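Local coordinates for extracellular solute-binding protein family 1 (Arthrobacter chlorophenolicus, PDB 4R2F) that binds the disaccharide laminaribiose and probably delivers it, as the extracellular solute-binding component, to a bacterial sugar transporter, at residues T196-I210 with D395-L408. Sequence-based numbering, arbitrary orientation.
With BGC (beta-D-glucopyranose), chain B; BGC (beta-D-glucopyranose), chain C.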
ATOM      1  N   THR A 196      14.639   1.631  -3.136  1.00 32.96           N
ATOM      2  CA  THR A 196      13.580   0.662  -2.900  1.00 27.33           C
ATOM      3  C   THR A 196      14.118  -0.414  -1.942  1.00 38.19           C
ATOM      4  O   THR A 196      15.230  -0.299  -1.450  1.00 33.58           O
ATOM      5  CB  THR A 196      13.042   0.081  -4.218  1.00 34.93           C
ATOM      6  OG1 THR A 196      11.793  -0.564  -3.968  1.00 28.42           O
ATOM      7  CG2 THR A 196      14.009  -0.913  -4.822  1.00 29.74           C
ATOM      8  N   GLY A 197      13.323  -1.438  -1.671  1.00 25.16           N
ATOM      9  CA  GLY A 197      13.749  -2.503  -0.815  1.00 32.02           C
ATOM     10  C   GLY A 197      12.789  -3.658  -0.851  1.00 36.84           C
ATOM     11  O   GLY A 197      11.584  -3.450  -0.931  1.00 28.46           O
ATOM     12  N   SER A 198      13.331  -4.868  -0.739  1.00 27.36           N
ATOM     13  CA  SER A 198      12.529  -6.098  -0.701  1.00 20.64           C
ATOM     14  C   SER A 198      12.941  -7.057   0.390  1.00 32.99           C
ATOM     15  O   SER A 198      12.635  -8.258   0.325  1.00 27.34           O
ATOM     16  CB  SER A 198      12.551  -6.804  -2.062  1.00 28.65           C
ATOM     17  OG  SER A 198      13.847  -7.268  -2.386  1.00 31.18           O
ATOM     18  N   GLY A 199      13.564  -6.520   1.434  1.00 30.78           N
ATOM     19  CA  GLY A 199      13.958  -7.341   2.571  1.00 32.86           C
ATOM     20  C   GLY A 199      12.762  -7.817   3.342  1.00 30.82           C
ATOM     21  O   GLY A 199      11.628  -7.470   3.003  1.00 36.45           O
ATOM     22  N   ALA A 200      13.007  -8.594   4.401  1.00 33.04           N
ATOM     23  CA  ALA A 200      11.926  -9.156   5.215  1.00 29.22           C
ATOM     24  C   ALA A 200      11.036  -8.037   5.755  1.00 29.97           C
ATOM     25  O   ALA A 200      11.528  -7.037   6.264  1.00 36.18           O
ATOM     26  CB  ALA A 200      12.483  -9.966   6.376  1.00 34.68           C
ATOM     27  N   GLY A 201       9.734  -8.213   5.633  1.00 31.64           N
ATOM     28  CA  GLY A 201       8.780  -7.202   6.077  1.00 26.45           C
ATOM     29  C   GLY A 201       8.578  -6.022   5.135  1.00 33.21           C
ATOM     30  O   GLY A 201       7.729  -5.180   5.373  1.00 29.88           O
ATOM     31  N   ASN A 202       9.369  -5.936   4.080  1.00 28.05           N
ATOM     32  CA  ASN A 202       9.333  -4.781   3.189  1.00 28.13           C
ATOM     33  C   ASN A 202       8.667  -5.156   1.862  1.00 28.99           C
ATOM     34  O   ASN A 202       9.237  -5.881   1.049  1.00 28.17           O
ATOM     35  CB  ASN A 202      10.761  -4.280   2.957  1.00 34.97           C
ATOM     36  CG  ASN A 202      10.796  -2.918   2.337  1.00 36.72           C
ATOM     37  OD1 ASN A 202       9.760  -2.374   1.974  1.00 28.63           O
ATOM     38  ND2 ASN A 202      11.982  -2.356   2.214  1.00 32.20           N
ATOM     39  N   ASN A 203       7.463  -4.631   1.651  1.00 26.86           N
ATOM     40  CA  ASN A 203       6.667  -4.859   0.427  1.00 26.33           C
ATOM     41  C   ASN A 203       6.778  -3.770  -0.648  1.00 29.48           C
ATOM     42  O   ASN A 203       6.151  -3.844  -1.726  1.00 30.03           O
ATOM     43  CB  ASN A 203       5.190  -5.022   0.829  1.00 26.85           C
ATOM     44  CG  ASN A 203       4.969  -6.206   1.729  1.00 31.25           C
ATOM     45  OD1 ASN A 203       4.426  -6.097   2.830  1.00 38.90           O
ATOM     46  ND2 ASN A 203       5.408  -7.340   1.277  1.00 31.57           N
ATOM     47  N   ILE A 204       7.611  -2.773  -0.399  1.00 30.70           N
ATOM     48  CA  ILE A 204       7.714  -1.651  -1.329  1.00 22.41           C
ATOM     49  C   ILE A 204       8.272  -2.096  -2.689  1.00 25.32           C
ATOM     50  O   ILE A 204       7.815  -1.620  -3.741  1.00 28.16           O
ATOM     51  CB  ILE A 204       8.547  -0.525  -0.701  1.00 29.90           C
ATOM     52  CG1 ILE A 204       7.779   0.076   0.493  1.00 37.89           C
ATOM     53  CG2 ILE A 204       8.949   0.534  -1.715  1.00 35.00           C
ATOM     54  CD1 ILE A 204       6.469   0.783   0.149  1.00 39.69           C
ATOM     55  N   GLY A 205       9.237  -3.011  -2.669  1.00 27.37           N
ATOM     56  CA  GLY A 205       9.770  -3.594  -3.899  1.00 25.76           C
ATOM     57  C   GLY A 205       8.690  -4.250  -4.728  1.00 23.92           C
ATOM     58  O   GLY A 205       8.637  -4.052  -5.951  1.00 29.99           O
ATOM     59  N   ASN A 206       7.846  -5.042  -4.065  1.00 28.59           N
ATOM     60  CA  ASN A 206       6.677  -5.662  -4.713  1.00 27.60           C
ATOM     61  C   ASN A 206       5.861  -4.592  -5.406  1.00 43.02           C
ATOM     62  O   ASN A 206       5.417  -4.760  -6.539  1.00 27.77           O
ATOM     63  CB  ASN A 206       5.777  -6.342  -3.683  1.00 35.25           C
ATOM     64  CG  ASN A 206       6.355  -7.617  -3.113  1.00 36.42           C
ATOM     65  OD1 ASN A 206       5.750  -8.222  -2.237  1.00 41.27           O
ATOM     66  ND2 ASN A 206       7.479  -8.066  -3.639  1.00 27.11           N
ATOM     67  N   HIS A 207       5.675  -3.468  -4.721  1.00 30.14           N
ATOM     68  CA  HIS A 207       4.761  -2.465  -5.201  1.00 32.53           C
ATOM     69  C   HIS A 207       5.348  -1.727  -6.381  1.00 22.34           C
ATOM     70  O   HIS A 207       4.624  -1.331  -7.291  1.00 30.63           O
ATOM     71  CB  HIS A 207       4.406  -1.493  -4.091  1.00 33.95           C
ATOM     72  CG  HIS A 207       3.716  -2.137  -2.931  1.00 21.94           C
ATOM     73  ND1 HIS A 207       3.479  -1.479  -1.744  1.00 27.34           N
ATOM     74  CD2 HIS A 207       3.188  -3.380  -2.784  1.00 30.72           C
ATOM     75  CE1 HIS A 207       2.846  -2.289  -0.911  1.00 26.56           C
ATOM     76  NE2 HIS A 207       2.654  -3.447  -1.523  1.00 28.08           N
ATOM     77  N   LEU A 208       6.664  -1.553  -6.344  1.00 29.66           N
ATOM     78  CA  LEU A 208       7.402  -0.979  -7.428  1.00 29.56           C
ATOM     79  C   LEU A 208       7.220  -1.816  -8.692  1.00 32.42           C
ATOM     80  O   LEU A 208       7.050  -1.263  -9.757  1.00 26.33           O
ATOM     81  CB  LEU A 208       8.888  -0.884  -7.071  1.00 31.89           C
ATOM     82  CG  LEU A 208       9.779  -0.212  -8.102  1.00 38.21           C
ATOM     83  CD1 LEU A 208       9.293   1.188  -8.488  1.00 34.38           C
ATOM     84  CD2 LEU A 208      11.211  -0.175  -7.593  1.00 38.44           C
ATOM     85  N   MET A 209       7.273  -3.140  -8.576  1.00 32.05           N
ATOM     86  CA  MET A 209       7.184  -4.020  -9.774  1.00 32.66           C
ATOM     87  C   MET A 209       5.870  -3.694 -10.496  1.00 32.36           C
ATOM     88  O   MET A 209       5.852  -3.336 -11.692  1.00 30.32           O
ATOM     89  CB  MET A 209       7.245  -5.511  -9.396  1.00 33.58           C
ATOM     90  CG  MET A 209       8.557  -6.035  -8.782  1.00 39.60           C
ATOM     91  SD  MET A 209      10.070  -5.825  -9.746  1.00 25.17           S
ATOM     92  CE  MET A 209      10.740  -4.339  -9.027  1.00 33.81           C
ATOM     93  N   ILE A 210       4.789  -3.710  -9.725  1.00 31.51           N
ATOM     94  CA  ILE A 210       3.464  -3.486 -10.274  1.00 31.46           C
ATOM     95  C   ILE A 210       3.268  -2.034 -10.662  1.00 35.56           C
ATOM     96  O   ILE A 210       2.709  -1.768 -11.722  1.00 29.41           O
ATOM     97  CB  ILE A 210       2.328  -3.911  -9.318  1.00 27.23           C
ATOM     98  CG1 ILE A 210       2.536  -5.332  -8.801  1.00 33.45           C
ATOM     99  CG2 ILE A 210       0.968  -3.797 -10.025  1.00 41.09           C
ATOM    100  CD1 ILE A 210       2.531  -6.392  -9.868  1.00 36.26           C
ATOM    101  N   ASP A 395      -1.244 -10.334  -3.874  1.00 32.76           N
ATOM    102  CA  ASP A 395      -0.599  -9.384  -2.967  1.00 26.64           C
ATOM    103  C   ASP A 395       0.233 -10.051  -1.864  1.00 35.07           C
ATOM    104  O   ASP A 395       1.347  -9.629  -1.590  1.00 40.27           O
ATOM    105  CB  ASP A 395      -1.690  -8.503  -2.340  1.00 33.46           C
ATOM    106  CG  ASP A 395      -1.148  -7.448  -1.396  1.00 40.04           C
ATOM    107  OD1 ASP A 395      -0.211  -6.728  -1.782  1.00 33.69           O
ATOM    108  OD2 ASP A 395      -1.693  -7.311  -0.284  1.00 39.02           O
ATOM    109  N   GLY A 396      -0.312 -11.089  -1.243  1.00 31.45           N
ATOM    110  CA  GLY A 396       0.308 -11.706  -0.080  1.00 40.36           C
ATOM    111  C   GLY A 396       1.160 -12.940  -0.343  1.00 36.33           C
ATOM    112  O   GLY A 396       1.781 -13.441   0.574  1.00 45.91           O
ATOM    113  N   GLY A 397       1.178 -13.428  -1.580  1.00 41.01           N
ATOM    114  CA  GLY A 397       1.760 -14.735  -1.876  1.00 37.05           C
ATOM    115  C   GLY A 397       3.213 -14.706  -2.330  1.00 37.40           C
ATOM    116  O   GLY A 397       3.804 -13.654  -2.620  1.00 32.30           O
ATOM    117  N   GLN A 398       3.780 -15.899  -2.413  1.00 42.23           N
ATOM    118  CA  GLN A 398       5.189 -16.082  -2.743  1.00 35.93           C
ATOM    119  C   GLN A 398       5.588 -15.612  -4.114  1.00 37.33           C
ATOM    120  O   GLN A 398       6.688 -15.105  -4.270  1.00 39.48           O
ATOM    121  CB  GLN A 398       5.579 -17.559  -2.563  1.00 40.22           C
ATOM    122  CG  GLN A 398       5.556 -18.017  -1.114  1.00 52.20           C
ATOM    123  CD  GLN A 398       6.459 -17.176  -0.220  1.00 48.65           C
ATOM    124  OE1 GLN A 398       6.055 -16.784   0.869  1.00 72.69           O
ATOM    125  NE2 GLN A 398       7.675 -16.872  -0.690  1.00 86.47           N
ATOM    126  N   ALA A 399       4.704 -15.736  -5.107  1.00 32.06           N
ATOM    127  CA  ALA A 399       5.092 -15.424  -6.482  1.00 32.85           C
ATOM    128  C   ALA A 399       5.551 -13.981  -6.709  1.00 33.46           C
ATOM    129  O   ALA A 399       6.515 -13.742  -7.442  1.00 35.71           O
ATOM    130  CB  ALA A 399       3.969 -15.764  -7.456  1.00 39.48           C
ATOM    131  N   LEU A 400       4.824 -13.013  -6.146  1.00 29.84           N
ATOM    132  CA  LEU A 400       5.183 -11.623  -6.315  1.00 30.23           C
ATOM    133  C   LEU A 400       6.493 -11.343  -5.557  1.00 25.05           C
ATOM    134  O   LEU A 400       7.362 -10.664  -6.085  1.00 27.82           O
ATOM    135  CB  LEU A 400       4.059 -10.697  -5.810  1.00 29.50           C
ATOM    136  CG  LEU A 400       4.271  -9.189  -5.954  1.00 37.35           C
ATOM    137  CD1 LEU A 400       4.767  -8.816  -7.340  1.00 35.63           C
ATOM    138  CD2 LEU A 400       2.985  -8.430  -5.617  1.00 33.62           C
ATOM    139  N   ASN A 401       6.622 -11.884  -4.342  1.00 26.94           N
ATOM    140  CA  ASN A 401       7.843 -11.675  -3.549  1.00 34.45           C
ATOM    141  C   ASN A 401       9.070 -12.097  -4.320  1.00 41.45           C
ATOM    142  O   ASN A 401      10.029 -11.328  -4.457  1.00 41.78           O
ATOM    143  CB  ASN A 401       7.788 -12.420  -2.218  1.00 36.56           C
ATOM    144  CG  ASN A 401       6.823 -11.777  -1.223  1.00 46.94           C
ATOM    145  OD1 ASN A 401       6.057 -12.455  -0.560  1.00 68.77           O
ATOM    146  ND2 ASN A 401       6.880 -10.473  -1.109  1.00 38.60           N
ATOM    147  N   GLN A 402       9.004 -13.306  -4.863  1.00 33.12           N
ATOM    148  CA  GLN A 402      10.143 -13.953  -5.565  1.00 28.49           C
ATOM    149  C   GLN A 402      10.444 -13.271  -6.886  1.00 29.14           C
ATOM    150  O   GLN A 402      11.601 -13.032  -7.236  1.00 37.89           O
ATOM    151  CB  GLN A 402       9.863 -15.481  -5.697  1.00 38.48           C
ATOM    152  CG  GLN A 402       9.757 -16.117  -4.304  1.00 38.24           C
ATOM    153  CD  GLN A 402       9.447 -17.615  -4.250  1.00 84.00           C
ATOM    154  OE1 GLN A 402       9.602 -18.261  -3.199  1.00 47.27           O
ATOM    155  NE2 GLN A 402       8.996 -18.165  -5.359  1.00 38.68           N
ATOM    156  N   PHE A 403       9.397 -12.876  -7.598  1.00 31.21           N
ATOM    157  CA  PHE A 403       9.564 -12.069  -8.803  1.00 31.84           C
ATOM    158  C   PHE A 403      10.364 -10.807  -8.506  1.00 29.40           C
ATOM    159  O   PHE A 403      11.333 -10.479  -9.202  1.00 33.59           O
ATOM    160  CB  PHE A 403       8.188 -11.740  -9.364  1.00 30.40           C
ATOM    161  CG  PHE A 403       8.193 -10.794 -10.506  1.00 33.68           C
ATOM    162  CD1 PHE A 403       8.779 -11.131 -11.716  1.00 31.60           C
ATOM    163  CD2 PHE A 403       7.579  -9.562 -10.394  1.00 45.34           C
ATOM    164  CE1 PHE A 403       8.767 -10.250 -12.773  1.00 35.70           C
ATOM    165  CE2 PHE A 403       7.549  -8.695 -11.455  1.00 37.57           C
ATOM    166  CZ  PHE A 403       8.153  -9.033 -12.649  1.00 38.58           C
ATOM    167  N   THR A 404       9.978 -10.114  -7.448  1.00 38.04           N
ATOM    168  CA  THR A 404      10.647  -8.882  -7.073  1.00 32.77           C
ATOM    169  C   THR A 404      12.130  -9.125  -6.786  1.00 25.39           C
ATOM    170  O   THR A 404      12.978  -8.346  -7.202  1.00 28.58           O
ATOM    171  CB  THR A 404       9.977  -8.220  -5.834  1.00 30.38           C
ATOM    172  OG1 THR A 404       8.577  -8.030  -6.075  1.00 30.72           O
ATOM    173  CG2 THR A 404      10.619  -6.873  -5.539  1.00 30.84           C
ATOM    174  N   GLN A 405      12.430 -10.171  -6.034  1.00 34.30           N
ATOM    175  CA  GLN A 405      13.796 -10.387  -5.614  1.00 28.84           C
ATOM    176  C   GLN A 405      14.654 -10.770  -6.801  1.00 28.98           C
ATOM    177  O   GLN A 405      15.816 -10.353  -6.920  1.00 36.39           O
ATOM    178  CB  GLN A 405      13.832 -11.401  -4.481  1.00 30.13           C
ATOM    179  CG  GLN A 405      13.220 -10.821  -3.207  1.00 30.77           C
ATOM    180  CD  GLN A 405      13.377 -11.683  -1.967  1.00 33.06           C
ATOM    181  OE1 GLN A 405      13.435 -12.901  -2.043  1.00 46.25           O
ATOM    182  NE2 GLN A 405      13.448 -11.041  -0.806  1.00 48.91           N
ATOM    183  N   THR A 406      14.057 -11.517  -7.714  1.00 31.75           N
ATOM    184  CA  THR A 406      14.707 -11.863  -8.975  1.00 29.67           C
ATOM    185  C   THR A 406      15.056 -10.643  -9.813  1.00 37.56           C
ATOM    186  O   THR A 406      16.174 -10.528 -10.337  1.00 34.83           O
ATOM    187  CB  THR A 406      13.804 -12.842  -9.767  1.00 33.50           C
ATOM    188  OG1 THR A 406      13.836 -14.123  -9.115  1.00 40.40           O
ATOM    189  CG2 THR A 406      14.233 -12.989 -11.198  1.00 31.52           C
ATOM    190  N   VAL A 407      14.114  -9.716  -9.944  1.00 27.73           N
ATOM    191  CA  VAL A 407      14.375  -8.527 -10.743  1.00 30.25           C
ATOM    192  C   VAL A 407      15.428  -7.636 -10.069  1.00 25.66           C
ATOM    193  O   VAL A 407      16.342  -7.116 -10.728  1.00 33.40           O
ATOM    194  CB  VAL A 407      13.076  -7.743 -10.999  1.00 32.47           C
ATOM    195  CG1 VAL A 407      13.366  -6.420 -11.676  1.00 31.74           C
ATOM    196  CG2 VAL A 407      12.114  -8.570 -11.842  1.00 36.17           C
ATOM    197  N   LEU A 408      15.295  -7.466  -8.759  1.00 30.99           N
ATOM    198  CA  LEU A 408      16.155  -6.538  -8.031  1.00 31.73           C
ATOM    199  C   LEU A 408      17.610  -7.050  -7.913  1.00 36.37           C
ATOM    200  O   LEU A 408      18.508  -6.281  -7.576  1.00 31.24           O
ATOM    201  CB  LEU A 408      15.560  -6.225  -6.649  1.00 30.75           C
ATOM    202  CG  LEU A 408      14.332  -5.304  -6.589  1.00 23.93           C
ATOM    203  CD1 LEU A 408      13.967  -4.996  -5.156  1.00 40.38           C
ATOM    204  CD2 LEU A 408      14.517  -4.012  -7.385  1.00 35.92           C
TER
HETATM  205  C2  BGC B   2      -0.632  -1.884   1.552  1.00 26.35           C
HETATM  206  C3  BGC B   2      -1.633  -3.034   1.672  1.00 29.82           C
HETATM  207  C4  BGC B   2      -1.019  -4.314   1.121  1.00 26.66           C
HETATM  208  C5  BGC B   2       0.307  -4.598   1.815  1.00 26.83           C
HETATM  209  C6  BGC B   2       1.024  -5.811   1.206  1.00 27.09           C
HETATM  210  C1  BGC B   2       0.584  -2.301   2.362  1.00 24.00           C
HETATM  211  O2  BGC B   2      -1.183  -0.670   2.048  1.00 27.54           O
HETATM  212  O3  BGC B   2      -2.834  -2.725   0.966  1.00 24.55           O
HETATM  213  O4  BGC B   2      -1.880  -5.413   1.389  1.00 29.45           O
HETATM  214  O5  BGC B   2       1.165  -3.455   1.735  1.00 23.42           O
HETATM  215  O6  BGC B   2       1.387  -5.598  -0.176  1.00 26.87           O
HETATM  216  C2  BGC C   1       2.760   0.252   3.772  1.00 35.34           C
HETATM  217  C3  BGC C   1       2.385  -1.213   3.502  1.00 26.98           C
HETATM  218  C4  BGC C   1       3.669  -2.045   3.376  1.00 27.67           C
HETATM  219  C5  BGC C   1       4.582  -1.816   4.609  1.00 27.01           C
HETATM  220  C6  BGC C   1       5.854  -2.673   4.592  1.00 31.84           C
HETATM  221  C1  BGC C   1       3.732   0.339   4.963  1.00 35.84           C
HETATM  222  O1  BGC C   1       4.164   1.682   5.174  1.00 52.00           O
HETATM  223  O2  BGC C   1       1.566   1.016   4.011  1.00 31.26           O
HETATM  224  O3  BGC C   1       1.526  -1.253   2.331  1.00 26.46           O
HETATM  225  O4  BGC C   1       3.428  -3.453   3.267  1.00 30.95           O
HETATM  226  O5  BGC C   1       4.898  -0.452   4.651  1.00 33.84           O
HETATM  227  O6  BGC C   1       6.564  -2.462   3.369  1.00 29.88           O
HETATM  228  O   HOH W   1       3.079  -7.227  -1.756  1.00 31.55           O
HETATM  229  O   HOH W   2       9.684  -9.181  -2.127  1.00 38.53           O
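The side chains of Asn-206 and Thr-404 cross at about a right angle where helix 204-210 passes helix 398-408, the axes 8.9 Å apart and turned 83° to each other. Asn-206 ND2 donates to Thr-404 OG1 over 2.7 Å, a bent bond with the hydroxyl tilted from the amide plane; that hydroxyl in turn donates to Leu-400 O, which takes Thr-404 N on the opposite face of its plane. With chi1 at -55°, Thr-404 sets CG2 anti to its backbone N and against Gly-205, 3.4 Å from C, and OG1 toward Asn-206. A valine in place of Thr-404 would probably leave Asn-206 ND2 without this acceptor and its amide freer to turn. On the next turn Met-209 enters as a knob among Phe-403, Thr-404, Val-407 and Leu-408. Its chain bends at chi2 and chi3; SD reaches Val-407 CB tip to tip (3.8 Å) and stands oblique to the Phe-403 ring in a Met-aromatic contact, while helix 232-246 also touches Met-209, Phe-403 and Val-407. Toward the edge, Gln-405 NE2 donates to Ser-198 O (3.1 Å), and Leu-408 CD1 packs on Ser-198, whose hydroxyl is hydrogen-bonded to Val-255 O. At the other end, a water joins Asn-206 OD1 to Asp-395 O and to O6 of the chain B glucose. His-207 NE2 donates almost straight to that O6 (2.8 Å, 172°), and Asp-395 accepts from O6 and O4 through separate carboxylate oxygens. Asn-203 N donates a hydrogen bond to O6 of the chain C glucose; the loop before helix 204-210, its first turn and the end of helix 389-396 together line one side of the laminaribiose pocket of this solute-binding protein.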